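Local coordinates for coenzyme F420-dependent N(5),N(10)-methenyltetrahydromethanopterin reductase-related protein (Desulfurobacterium thermolithotrophum DSM 11699, PDB 6HUZ) that binds the iron-guanylylpyridinol cofactor and, as a bacterial paralog of [Fe]-hydrogenase, uses tetrahydrofolate derivatives as substrates, at residues G7-L11 and V56-I60; V46-P51 and V69-D75; K268-Q272 and S288-E292. All coordinates share one frame; numbering follows the deposited sequence.

In the fold
From the N terminus, strand 2-6 leads into the loop at 7-11, which contact 1 joins to the start of helix 58-66, closing a span of some 45 residues. Contact 2 opens within that span, at strand 45-49, and closes beyond it at 69-75, so the two loops cross. They touch directly, Gly7 and Phe8 meeting Ser49 and Asp50, and both carry residues that bind the same cofactor, contact 1 through 7-11: together they bind the first three strands of the parallel Rossmann-type sheet to its ligand. Contact 3 comes later, in series, and ties helix 264-271 to helix 282-292 in the helical C-terminal part, its centre about 47 Å from that of contact 1 and 53 Å from that of contact 2.

Contact 1: residues G7-L11 and V56-I60; sequences GFGSL and VPDEI. With FE9 (iron-guanylyl pyridinol cofactor), chain B.
Val56 sets its CG2 methyl squarely over one face of the Phe8 ring, 3.9 Å from the centroid and only 1° off the ring normal, a centred CH-pi contact. Its other methyl, CG1, reaches the far end of the ring, 3.7 Å from Phe8 CZ, and Ile60 CG2 comes in at the ring edge, 3.8 Å from the same CZ. Phe8 can meet both because its CG stands anti to the backbone N (chi1 -167°), which swings the ring away from the cofactor; Pro29 and Ile53 pack on it as well. The loop itself is the glycine-rich turn after the first strand of a Rossmann-type domain, and its backbone serves the ligand: Gly9 N donates to ribose O3' of FE9 at 2.8 Å, and Ser10 N to phosphate oxygen O1P of FE9 at 2.8 Å. A side chain on Gly7 would crowd the ribose at C4'. Toward solvent the packing thins to single carbons. Leu11 CD1 touches the CD of the exposed Pro57 at 3.6 Å, just where Pro57 sits at the N-cap position of helix 58-66, while Leu11 CD2 stands 4.2 Å from Ile60 CD1.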
loop_
_atom_site.group_PDB
_atom_site.type_symbol
_atom_site.label_atom_id
_atom_site.label_comp_id
_atom_site.label_asym_id
_atom_site.label_seq_id
_atom_site.Cartn_x
_atom_site.Cartn_y
_atom_site.Cartn_z
ATOM N N GLY A 7 -12.183 -5.443 -30.841
ATOM C CA GLY A 7 -13.245 -5.228 -29.860
ATOM C C GLY A 7 -13.989 -3.920 -30.050
ATOM O O GLY A 7 -13.380 -2.861 -30.074
ATOM N N PHE A 8 -15.317 -3.974 -30.208
ATOM C CA PHE A 8 -16.098 -2.744 -30.418
ATOM C C PHE A 8 -16.256 -1.936 -29.130
ATOM O O PHE A 8 -16.212 -0.703 -29.170
ATOM C CB PHE A 8 -17.503 -3.091 -30.957
ATOM C CG PHE A 8 -18.274 -1.910 -31.508
ATOM C CD1 PHE A 8 -18.124 -1.515 -32.834
ATOM C CD2 PHE A 8 -19.145 -1.191 -30.701
ATOM C CE1 PHE A 8 -18.851 -0.441 -33.353
ATOM C CE2 PHE A 8 -19.858 -0.108 -31.214
ATOM C CZ PHE A 8 -19.714 0.256 -32.542
ATOM N N GLY A 9 -16.490 -2.647 -28.038
ATOM C CA GLY A 9 -16.736 -2.109 -26.705
ATOM C C GLY A 9 -18.168 -2.518 -26.398
ATOM O O GLY A 9 -18.976 -2.582 -27.323
ATOM N N SER A 10 -18.511 -2.835 -25.139
ATOM C CA SER A 10 -19.870 -3.262 -24.829
ATOM C C SER A 10 -20.925 -2.152 -24.821
ATOM O O SER A 10 -20.996 -1.368 -23.883
ATOM C CB SER A 10 -19.925 -4.019 -23.517
ATOM O OG SER A 10 -21.256 -4.123 -23.024
ATOM N N LEU A 11 -21.777 -2.119 -25.826
ATOM C CA LEU A 11 -22.839 -1.112 -25.902
ATOM C C LEU A 11 -23.740 -1.121 -24.636
ATOM O O LEU A 11 -24.027 -0.065 -24.063
ATOM C CB LEU A 11 -23.697 -1.352 -27.138
ATOM C CG LEU A 11 -23.035 -1.007 -28.473
ATOM C CD1 LEU A 11 -23.760 -1.694 -29.630
ATOM C CD2 LEU A 11 -23.038 0.491 -28.716
ATOM N N VAL A 56 -24.483 -4.572 -33.486
ATOM C CA VAL A 56 -24.383 -3.124 -33.337
ATOM C C VAL A 56 -25.518 -2.481 -34.136
ATOM O O VAL A 56 -25.647 -2.768 -35.328
ATOM C CB VAL A 56 -23.010 -2.604 -33.851
ATOM C CG1 VAL A 56 -22.939 -1.075 -33.796
ATOM C CG2 VAL A 56 -21.865 -3.225 -33.062
ATOM N N PRO A 57 -26.318 -1.570 -33.554
ATOM C CA PRO A 57 -27.388 -0.924 -34.355
ATOM C C PRO A 57 -26.859 -0.289 -35.654
ATOM O O PRO A 57 -25.715 0.158 -35.713
ATOM C CB PRO A 57 -27.952 0.127 -33.394
ATOM C CG PRO A 57 -27.659 -0.422 -32.022
ATOM C CD PRO A 57 -26.311 -1.080 -32.162
ATOM N N ASP A 58 -27.683 -0.236 -36.693
ATOM C CA ASP A 58 -27.252 0.315 -37.981
ATOM C C ASP A 58 -26.784 1.774 -37.927
ATOM O O ASP A 58 -25.792 2.107 -38.559
ATOM C CB ASP A 58 -28.356 0.138 -39.030
ATOM C CG ASP A 58 -28.862 -1.288 -39.094
ATOM O OD1 ASP A 58 -28.293 -2.086 -39.870
ATOM O OD2 ASP A 58 -29.820 -1.612 -38.355
ATOM N N GLU A 59 -27.482 2.626 -37.176
ATOM C CA GLU A 59 -27.139 4.039 -37.045
ATOM C C GLU A 59 -25.735 4.226 -36.435
ATOM O O GLU A 59 -24.959 5.072 -36.892
ATOM C CB GLU A 59 -28.209 4.737 -36.197
ATOM C CG GLU A 59 -28.078 6.248 -36.136
ATOM C CD GLU A 59 -29.357 6.995 -35.804
ATOM O OE1 GLU A 59 -30.400 6.338 -35.579
ATOM O OE2 GLU A 59 -29.314 8.247 -35.772
ATOM N N ILE A 60 -25.407 3.430 -35.413
ATOM C CA ILE A 60 -24.105 3.496 -34.768
ATOM C C ILE A 60 -23.061 2.915 -35.704
ATOM O O ILE A 60 -21.982 3.482 -35.839
ATOM C CB ILE A 60 -24.157 2.774 -33.410
ATOM C CG1 ILE A 60 -24.964 3.624 -32.419
ATOM C CG2 ILE A 60 -22.751 2.511 -32.873
ATOM C CD1 ILE A 60 -25.492 2.858 -31.208
HETATM O O2 FE9 B . -14.370 -1.003 -19.169
HETATM FE FE FE9 B . -11.417 0.095 -19.856
HETATM C C1F FE9 B . -12.381 1.313 -20.825
HETATM O O1F FE9 B . -12.973 2.068 -21.427
HETATM C C2F FE9 B . -10.293 1.453 -19.345
HETATM O O2F FE9 B . -9.590 2.293 -19.066
HETATM C C8 FE9 B . -10.282 -0.430 -21.294
HETATM O O18 FE9 B . -9.294 0.203 -21.619
HETATM C C7 FE9 B . -10.632 -1.704 -22.047
HETATM C C6 FE9 B . -12.001 -2.096 -21.571
HETATM N N1 FE9 B . -12.563 -1.341 -20.527
HETATM C C5 FE9 B . -12.717 -3.214 -22.206
HETATM C C5M FE9 B . -12.044 -4.008 -23.290
HETATM C C4 FE9 B . -14.063 -3.549 -21.715
HETATM C C3 FE9 B . -14.650 -2.750 -20.603
HETATM C C3M FE9 B . -16.031 -3.020 -20.061
HETATM C C2 FE9 B . -13.840 -1.611 -20.031
HETATM O O3P FE9 B . -14.668 -4.638 -22.263
HETATM P P1 FE9 B . -15.833 -4.550 -23.379
HETATM O O1P FE9 B . -16.437 -3.228 -23.346
HETATM O O2P FE9 B . -16.979 -5.602 -22.937
HETATM O "O5'" FE9 B . -15.131 -4.876 -24.771
HETATM C "C5'" FE9 B . -14.685 -6.178 -25.118
HETATM C "C4'" FE9 B . -15.014 -6.363 -26.595
HETATM O "O4'" FE9 B . -14.439 -7.577 -27.063
HETATM C "C1'" FE9 B . -15.307 -8.114 -28.052
HETATM C "C2'" FE9 B . -16.688 -7.847 -27.493
HETATM O "O2'" FE9 B . -17.737 -7.895 -28.471
HETATM C "C3'" FE9 B . -16.514 -6.468 -26.866
HETATM O "O3'" FE9 B . -16.911 -5.409 -27.739
HETATM N N9A FE9 B . -14.960 -9.525 -28.305
HETATM C C4A FE9 B . -14.094 -9.861 -29.232
HETATM N N3A FE9 B . -13.415 -9.151 -30.162
HETATM C C2A FE9 B . -12.629 -9.811 -31.038
HETATM N N2A FE9 B . -11.937 -9.060 -31.923
HETATM N N1A FE9 B . -12.489 -11.150 -31.057
HETATM C C6A FE9 B . -13.163 -11.956 -30.218
HETATM O O6A FE9 B . -13.010 -13.189 -30.236
HETATM C C5A FE9 B . -14.019 -11.328 -29.209
HETATM N N7A FE9 B . -14.814 -11.745 -28.212
HETATM C C8A FE9 B . -15.378 -10.636 -27.668
HETATM O O HOH W 1 -12.371 -0.026 -17.825
#

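Contact 2: residues V46-P51 and V69-D75; sequences VTLSDP and VKLTTDD. With FE9 (iron-guanylyl pyridinol cofactor), chain B.
Ser49 OG donates to Asp75 OD1 at 2.7 Å, using the anti lone pair of that oxygen, and so steadies the carboxylate that reads the cofactor's guanine. The two segments are neighbouring parallel strands of a Rossmann-type sheet, joined through helix 58-66 as a beta-alpha-beta unit, and the ligand lies at their C-terminal ends. Asp75 faces the guanine with both oxygens: FE9 N1A donates to OD2 at 3.0 Å and almost straight (178°), FE9 N2A to OD1 at 3.0 Å. The same amino group makes a weak bond to Ser49 O. One residue on, Asp50 takes the ribose: its OD2 accepts from FE9 O2' at 2.9 Å and from FE9 O3' at 3.1 Å, the role usual for an acidic residue ending the second Rossmann strand. Pro51 lies against the guanine with CG and CD.

Behind this first shell, Asn52 N holds Asp50 OD1 and Phe8 N adds a bond to OD2, fixing the carboxylate from the protein side. The strand ladder sets the backbone: Asp50 N donates to Thr72 O at 2.9 Å and Thr72 N to Leu48 O at 3.0 Å, with Leu48 N to Lys70 O and Lys70 N to Val46 O continuing it. Leu48 and Leu71 lie side by side on one face of the sheet, where Leu71 packs on helix 58-66 and Leu48 on helix 32-41. Thr47, Ser49 and Thr72 turn to the other face and touch Ala78 of helix 75-79. Leading into that helix, an ST turn shapes the chain ahead of Asp75: Thr72 OG1, anti to its own N (chi1 -177°), accepts from Asp74 N at 3.1 Å and 169°.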
loop_
_atom_site.group_PDB
_atom_site.type_symbol
_atom_site.label_atom_id
_atom_site.label_comp_id
_atom_site.label_asym_id
_atom_site.label_seq_id
_atom_site.Cartn_x
_atom_site.Cartn_y
_atom_site.Cartn_z
ATOM N N VAL A 46 -7.652 2.392 -40.605
ATOM C CA VAL A 46 -8.186 1.652 -39.482
ATOM C C VAL A 46 -9.197 0.549 -39.774
ATOM O O VAL A 46 -10.148 0.716 -40.548
ATOM C CB VAL A 46 -8.807 2.693 -38.532
ATOM C CG1 VAL A 46 -9.263 2.046 -37.228
ATOM C CG2 VAL A 46 -7.824 3.823 -38.240
ATOM N N THR A 47 -8.982 -0.578 -39.108
ATOM C CA THR A 47 -9.842 -1.749 -39.169
ATOM C C THR A 47 -10.280 -2.062 -37.745
ATOM O O THR A 47 -9.463 -1.991 -36.813
ATOM C CB THR A 47 -9.088 -2.961 -39.702
ATOM O OG1 THR A 47 -8.592 -2.662 -41.003
ATOM C CG2 THR A 47 -9.969 -4.197 -39.791
ATOM N N LEU A 48 -11.558 -2.418 -37.574
ATOM C CA LEU A 48 -12.081 -2.802 -36.273
ATOM C C LEU A 48 -12.667 -4.184 -36.470
ATOM O O LEU A 48 -13.570 -4.386 -37.293
ATOM C CB LEU A 48 -13.120 -1.845 -35.690
ATOM C CG LEU A 48 -13.500 -2.200 -34.240
ATOM C CD1 LEU A 48 -13.494 -0.985 -33.342
ATOM C CD2 LEU A 48 -14.838 -2.942 -34.190
ATOM N N SER A 49 -12.109 -5.141 -35.767
ATOM C CA SER A 49 -12.541 -6.515 -35.845
ATOM C C SER A 49 -13.285 -6.868 -34.572
ATOM O O SER A 49 -12.798 -6.607 -33.470
ATOM C CB SER A 49 -11.346 -7.442 -36.028
ATOM O OG SER A 49 -11.763 -8.769 -36.300
ATOM N N ASP A 50 -14.473 -7.449 -34.720
ATOM C CA ASP A 50 -15.281 -7.867 -33.570
ATOM C C ASP A 50 -16.250 -8.916 -34.073
ATOM O O ASP A 50 -16.901 -8.702 -35.074
ATOM C CB ASP A 50 -16.033 -6.696 -32.930
ATOM C CG ASP A 50 -16.767 -7.068 -31.654
ATOM O OD1 ASP A 50 -17.576 -8.013 -31.686
ATOM O OD2 ASP A 50 -16.537 -6.410 -30.628
ATOM N N PRO A 51 -16.376 -10.058 -33.398
ATOM C CA PRO A 51 -17.303 -11.092 -33.880
ATOM C C PRO A 51 -18.776 -10.716 -33.855
ATOM O O PRO A 51 -19.559 -11.343 -34.550
ATOM C CB PRO A 51 -17.044 -12.267 -32.916
ATOM C CG PRO A 51 -16.542 -11.656 -31.698
ATOM C CD PRO A 51 -15.706 -10.478 -32.151
ATOM N N VAL A 69 -13.553 3.789 -40.830
ATOM C CA VAL A 69 -13.223 2.524 -40.163
ATOM C C VAL A 69 -13.764 1.338 -40.949
ATOM O O VAL A 69 -14.941 1.310 -41.296
ATOM C CB VAL A 69 -13.770 2.477 -38.709
ATOM C CG1 VAL A 69 -13.553 1.095 -38.082
ATOM C CG2 VAL A 69 -13.119 3.547 -37.838
ATOM N N LYS A 70 -12.913 0.345 -41.194
ATOM C CA LYS A 70 -13.306 -0.861 -41.906
ATOM C C LYS A 70 -13.788 -1.855 -40.865
ATOM O O LYS A 70 -13.015 -2.244 -39.983
ATOM C CB LYS A 70 -12.113 -1.442 -42.671
ATOM C CG LYS A 70 -12.027 -0.962 -44.110
ATOM C CD LYS A 70 -10.713 -1.367 -44.783
ATOM C CE LYS A 70 -10.564 -2.865 -44.917
ATOM N NZ LYS A 70 -9.503 -3.238 -45.891
ATOM N N LEU A 71 -15.056 -2.268 -40.911
ATOM C CA LEU A 71 -15.531 -3.228 -39.903
ATOM C C LEU A 71 -15.450 -4.651 -40.421
ATOM O O LEU A 71 -15.768 -4.901 -41.594
ATOM C CB LEU A 71 -16.988 -2.933 -39.502
ATOM C CG LEU A 71 -17.246 -1.566 -38.900
ATOM C CD1 LEU A 71 -18.724 -1.360 -38.665
ATOM C CD2 LEU A 71 -16.473 -1.385 -37.581
ATOM N N THR A 72 -15.080 -5.594 -39.544
ATOM C CA THR A 72 -14.989 -7.024 -39.883
ATOM C C THR A 72 -15.176 -7.921 -38.647
ATOM O O THR A 72 -15.072 -7.437 -37.521
ATOM C CB THR A 72 -13.624 -7.332 -40.520
ATOM O OG1 THR A 72 -13.608 -8.712 -40.895
ATOM C CG2 THR A 72 -12.456 -7.047 -39.570
ATOM N N THR A 73 -15.462 -9.232 -38.869
ATOM C CA THR A 73 -15.622 -10.228 -37.796
ATOM C C THR A 73 -14.442 -11.220 -37.837
ATOM O O THR A 73 -14.338 -12.081 -36.967
ATOM C CB THR A 73 -16.938 -11.043 -37.937
ATOM O OG1 THR A 73 -16.898 -11.817 -39.142
ATOM C CG2 THR A 73 -18.186 -10.167 -37.907
ATOM N N ASP A 74 -13.566 -11.096 -38.847
ATOM C CA ASP A 74 -12.414 -11.971 -39.062
ATOM C C ASP A 74 -11.155 -11.375 -38.436
ATOM O O ASP A 74 -10.559 -10.446 -38.986
ATOM C CB ASP A 74 -12.232 -12.167 -40.583
ATOM C CG ASP A 74 -11.345 -13.328 -40.990
ATOM O OD1 ASP A 74 -10.500 -13.751 -40.165
ATOM O OD2 ASP A 74 -11.487 -13.807 -42.140
ATOM N N ASP A 75 -10.755 -11.913 -37.288
ATOM C CA ASP A 75 -9.581 -11.453 -36.544
ATOM C C ASP A 75 -8.292 -11.746 -37.281
ATOM O O ASP A 75 -7.385 -10.923 -37.272
ATOM C CB ASP A 75 -9.519 -12.126 -35.162
ATOM C CG ASP A 75 -10.551 -11.677 -34.142
ATOM O OD1 ASP A 75 -11.258 -10.679 -34.403
ATOM O OD2 ASP A 75 -10.654 -12.330 -33.085
HETATM O O2 FE9 B . -14.370 -1.003 -19.169
HETATM FE FE FE9 B . -11.417 0.095 -19.856
HETATM C C1F FE9 B . -12.381 1.313 -20.825
HETATM O O1F FE9 B . -12.973 2.068 -21.427
HETATM C C2F FE9 B . -10.293 1.453 -19.345
HETATM O O2F FE9 B . -9.590 2.293 -19.066
HETATM C C8 FE9 B . -10.282 -0.430 -21.294
HETATM O O18 FE9 B . -9.294 0.203 -21.619
HETATM C C7 FE9 B . -10.632 -1.704 -22.047
HETATM C C6 FE9 B . -12.001 -2.096 -21.571
HETATM N N1 FE9 B . -12.563 -1.341 -20.527
HETATM C C5 FE9 B . -12.717 -3.214 -22.206
HETATM C C5M FE9 B . -12.044 -4.008 -23.290
HETATM C C4 FE9 B . -14.063 -3.549 -21.715
HETATM C C3 FE9 B . -14.650 -2.750 -20.603
HETATM C C3M FE9 B . -16.031 -3.020 -20.061
HETATM C C2 FE9 B . -13.840 -1.611 -20.031
HETATM O O3P FE9 B . -14.668 -4.638 -22.263
HETATM P P1 FE9 B . -15.833 -4.550 -23.379
HETATM O O1P FE9 B . -16.437 -3.228 -23.346
HETATM O O2P FE9 B . -16.979 -5.602 -22.937
HETATM O "O5'" FE9 B . -15.131 -4.876 -24.771
HETATM C "C5'" FE9 B . -14.685 -6.178 -25.118
HETATM C "C4'" FE9 B . -15.014 -6.363 -26.595
HETATM O "O4'" FE9 B . -14.439 -7.577 -27.063
HETATM C "C1'" FE9 B . -15.307 -8.114 -28.052
HETATM C "C2'" FE9 B . -16.688 -7.847 -27.493
HETATM O "O2'" FE9 B . -17.737 -7.895 -28.471
HETATM C "C3'" FE9 B . -16.514 -6.468 -26.866
HETATM O "O3'" FE9 B . -16.911 -5.409 -27.739
HETATM N N9A FE9 B . -14.960 -9.525 -28.305
HETATM C C4A FE9 B . -14.094 -9.861 -29.232
HETATM N N3A FE9 B . -13.415 -9.151 -30.162
HETATM C C2A FE9 B . -12.629 -9.811 -31.038
HETATM N N2A FE9 B . -11.937 -9.060 -31.923
HETATM N N1A FE9 B . -12.489 -11.150 -31.057
HETATM C C6A FE9 B . -13.163 -11.956 -30.218
HETATM O O6A FE9 B . -13.010 -13.189 -30.236
HETATM C C5A FE9 B . -14.019 -11.328 -29.209
HETATM N N7A FE9 B . -14.814 -11.745 -28.212
HETATM C C8A FE9 B . -15.378 -10.636 -27.668
HETATM O O HOH W 1 -12.371 -0.026 -17.825
#

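Contact 3: residues K268-Q272 and S288-E292; sequences KASLQ and SKLLE. With GUE (5,10-Methenyltetrahydrofolate), chain C.
A bend at chi2 (-39°) folds the Gln272 side chain back toward Lys268 O and brings its amide up to Ser288, whose OG stands anti to its backbone N (chi1 -172°), a setting that points it across to the amide. Both hydrogens of NE2 are then used: one bond runs to Ser288 OG at 3.1 Å, nearly straight at 174°, the other to Lys268 O at 2.7 Å. Both partners lie in the amide plane, so together they fix the rotation of the group. With an alanine here, Ser288 OG and Lys268 O would probably both lose this donor, and the two helices the polar tie between them. Beside this polar pair the contact is apolar: Leu271 CD2 lies 3.8 Å from Ser288 CB and 4.2 Å from Leu291 CD1, and Leu291 CD1 comes within 4.0 Å of Lys268 CA. These are side chains of helices 264-271 and 282-292, in the helical C-terminal part of the [Fe]-hydrogenase family fold. Lys268, bent at chi3, lays its CE 3.6 Å from Leu291 O, and NZ makes a long, weak ion pair with Asp265. Turned the other way, the first helix meets a methenyltetrahydrofolate shared with the second subunit: GUE N2 donates to Ser270 O at 2.9 Å, while Lys17 and Gly203 of the second subunit also bind this ligand, and Ser270 OG bonds to Val202 O of that subunit.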
loop_
_atom_site.group_PDB
_atom_site.type_symbol
_atom_site.label_atom_id
_atom_site.label_comp_id
_atom_site.label_asym_id
_atom_site.label_seq_id
_atom_site.Cartn_x
_atom_site.Cartn_y
_atom_site.Cartn_z
ATOM N N LYS A 268 -8.915 4.258 14.139
ATOM C CA LYS A 268 -9.549 5.557 14.370
ATOM C C LYS A 268 -8.991 6.278 15.608
ATOM O O LYS A 268 -8.780 7.485 15.570
ATOM C CB LYS A 268 -11.038 5.325 14.546
ATOM C CG LYS A 268 -11.876 6.561 14.803
ATOM C CD LYS A 268 -13.342 6.184 15.121
ATOM C CE LYS A 268 -13.821 4.855 14.546
ATOM N NZ LYS A 268 -15.113 4.444 15.165
ATOM N N ALA A 269 -8.783 5.537 16.698
ATOM C CA ALA A 269 -8.266 6.083 17.949
ATOM C C ALA A 269 -6.855 6.593 17.741
ATOM O O ALA A 269 -6.572 7.750 18.036
ATOM C CB ALA A 269 -8.282 5.012 19.016
ATOM N N SER A 270 -5.973 5.735 17.211
ATOM C CA SER A 270 -4.573 6.087 16.944
ATOM C C SER A 270 -4.460 7.341 16.036
ATOM O O SER A 270 -3.637 8.224 16.300
ATOM C CB SER A 270 -3.868 4.916 16.243
ATOM O OG SER A 270 -2.561 5.282 15.822
ATOM N N LEU A 271 -5.282 7.405 14.987
ATOM C CA LEU A 271 -5.273 8.512 14.010
ATOM C C LEU A 271 -5.563 9.868 14.640
ATOM O O LEU A 271 -5.068 10.889 14.147
ATOM C CB LEU A 271 -6.265 8.244 12.851
ATOM C CG LEU A 271 -6.247 9.261 11.687
ATOM C CD1 LEU A 271 -4.918 9.201 10.930
ATOM C CD2 LEU A 271 -7.452 8.995 10.689
ATOM N N GLN A 272 -6.309 9.903 15.734
ATOM C CA GLN A 272 -6.619 11.182 16.380
ATOM C C GLN A 272 -5.356 11.965 16.771
ATOM O O GLN A 272 -5.346 13.200 16.702
ATOM C CB GLN A 272 -7.496 10.967 17.637
ATOM C CG GLN A 272 -8.858 10.342 17.350
ATOM C CD GLN A 272 -9.516 10.863 16.083
ATOM O OE1 GLN A 272 -9.939 12.013 15.994
ATOM N NE2 GLN A 272 -9.628 10.031 15.061
ATOM N N SER A 288 -10.564 10.287 8.691
ATOM C CA SER A 288 -11.032 10.136 10.059
ATOM C C SER A 288 -12.548 10.178 10.072
ATOM O O SER A 288 -13.173 9.342 10.713
ATOM C CB SER A 288 -10.489 11.253 10.936
ATOM O OG SER A 288 -10.781 11.011 12.304
ATOM N N LYS A 289 -13.146 11.146 9.352
ATOM C CA LYS A 289 -14.609 11.270 9.307
ATOM C C LYS A 289 -15.233 9.983 8.753
ATOM O O LYS A 289 -16.210 9.480 9.302
ATOM C CB LYS A 289 -15.016 12.519 8.492
ATOM C CG LYS A 289 -16.515 12.740 8.369
ATOM C CD LYS A 289 -17.178 13.115 9.679
ATOM C CE LYS A 289 -18.677 13.148 9.524
ATOM N NZ LYS A 289 -19.329 14.012 10.539
ATOM N N LEU A 290 -14.654 9.430 7.696
ATOM C CA LEU A 290 -15.170 8.200 7.102
ATOM C C LEU A 290 -15.103 7.011 8.053
ATOM O O LEU A 290 -16.042 6.211 8.076
ATOM C CB LEU A 290 -14.410 7.860 5.819
ATOM C CG LEU A 290 -14.678 8.789 4.666
ATOM C CD1 LEU A 290 -13.701 8.523 3.536
ATOM C CD2 LEU A 290 -16.141 8.673 4.185
ATOM N N LEU A 291 -14.012 6.886 8.839
ATOM C CA LEU A 291 -13.875 5.757 9.761
ATOM C C LEU A 291 -14.978 5.766 10.802
ATOM O O LEU A 291 -15.337 4.702 11.291
ATOM C CB LEU A 291 -12.515 5.762 10.472
ATOM C CG LEU A 291 -11.308 5.530 9.563
ATOM C CD1 LEU A 291 -10.017 5.628 10.365
ATOM C CD2 LEU A 291 -11.389 4.205 8.854
ATOM N N GLU A 292 -15.511 6.953 11.145
ATOM C CA GLU A 292 -16.573 7.074 12.147
ATOM C C GLU A 292 -17.861 6.330 11.793
ATOM O O GLU A 292 -18.526 5.815 12.691
ATOM C CB GLU A 292 -16.907 8.559 12.404
ATOM C CG GLU A 292 -15.759 9.346 13.027
ATOM C CD GLU A 292 -16.054 10.809 13.308
ATOM O OE1 GLU A 292 -15.181 11.482 13.905
ATOM O OE2 GLU A 292 -17.152 11.284 12.937
HETATM N N1 GUE C . 0.169 9.496 17.036
HETATM C C2 GUE C . 0.263 8.145 16.903
HETATM N N3 GUE C . 1.426 7.487 16.946
HETATM C C4 GUE C . 2.592 8.080 17.137
HETATM C C6 GUE C . 3.520 11.593 18.298
HETATM C "C1'" GUE C . 9.670 11.622 16.371
HETATM C "C2'" GUE C . 8.875 10.786 15.577
HETATM C "C3'" GUE C . 7.498 10.702 15.800
HETATM C "C4'" GUE C . 6.895 11.435 16.835
HETATM C "C5'" GUE C . 7.707 12.249 17.643
HETATM O O4 GUE C . 3.638 7.398 17.182
HETATM C C4A GUE C . 2.573 9.547 17.325
HETATM N N5 GUE C . 3.667 10.400 17.476
HETATM C C7 GUE C . 2.412 12.367 17.594
HETATM N N8 GUE C . 1.204 11.569 17.407
HETATM C C8A GUE C . 1.277 10.224 17.254
HETATM N N2 GUE C . -0.890 7.467 16.684
HETATM C C9 GUE C . 4.822 12.329 17.943
HETATM N N10 GUE C . 5.518 11.321 17.148
HETATM C "C6'" GUE C . 9.076 12.341 17.403
HETATM C C11 GUE C . 11.163 11.724 16.141
HETATM O O11 GUE C . 11.653 11.364 15.081
HETATM N N GUE C . 11.935 12.189 17.131
HETATM C CA GUE C . 13.397 12.159 17.070
HETATM C C GUE C . 13.995 11.423 18.253
HETATM O OX1 GUE C . 13.361 11.384 19.338
HETATM O OX2 GUE C . 15.105 10.858 18.130
HETATM C CB GUE C . 13.990 13.566 16.931
HETATM C CG GUE C . 12.937 14.678 16.854
HETATM C CD GUE C . 13.546 16.074 16.855
HETATM O OE1 GUE C . 13.110 16.909 16.016
HETATM O OE2 GUE C . 14.445 16.345 17.696
HETATM C C1 GUE C . 4.784 10.313 16.863
#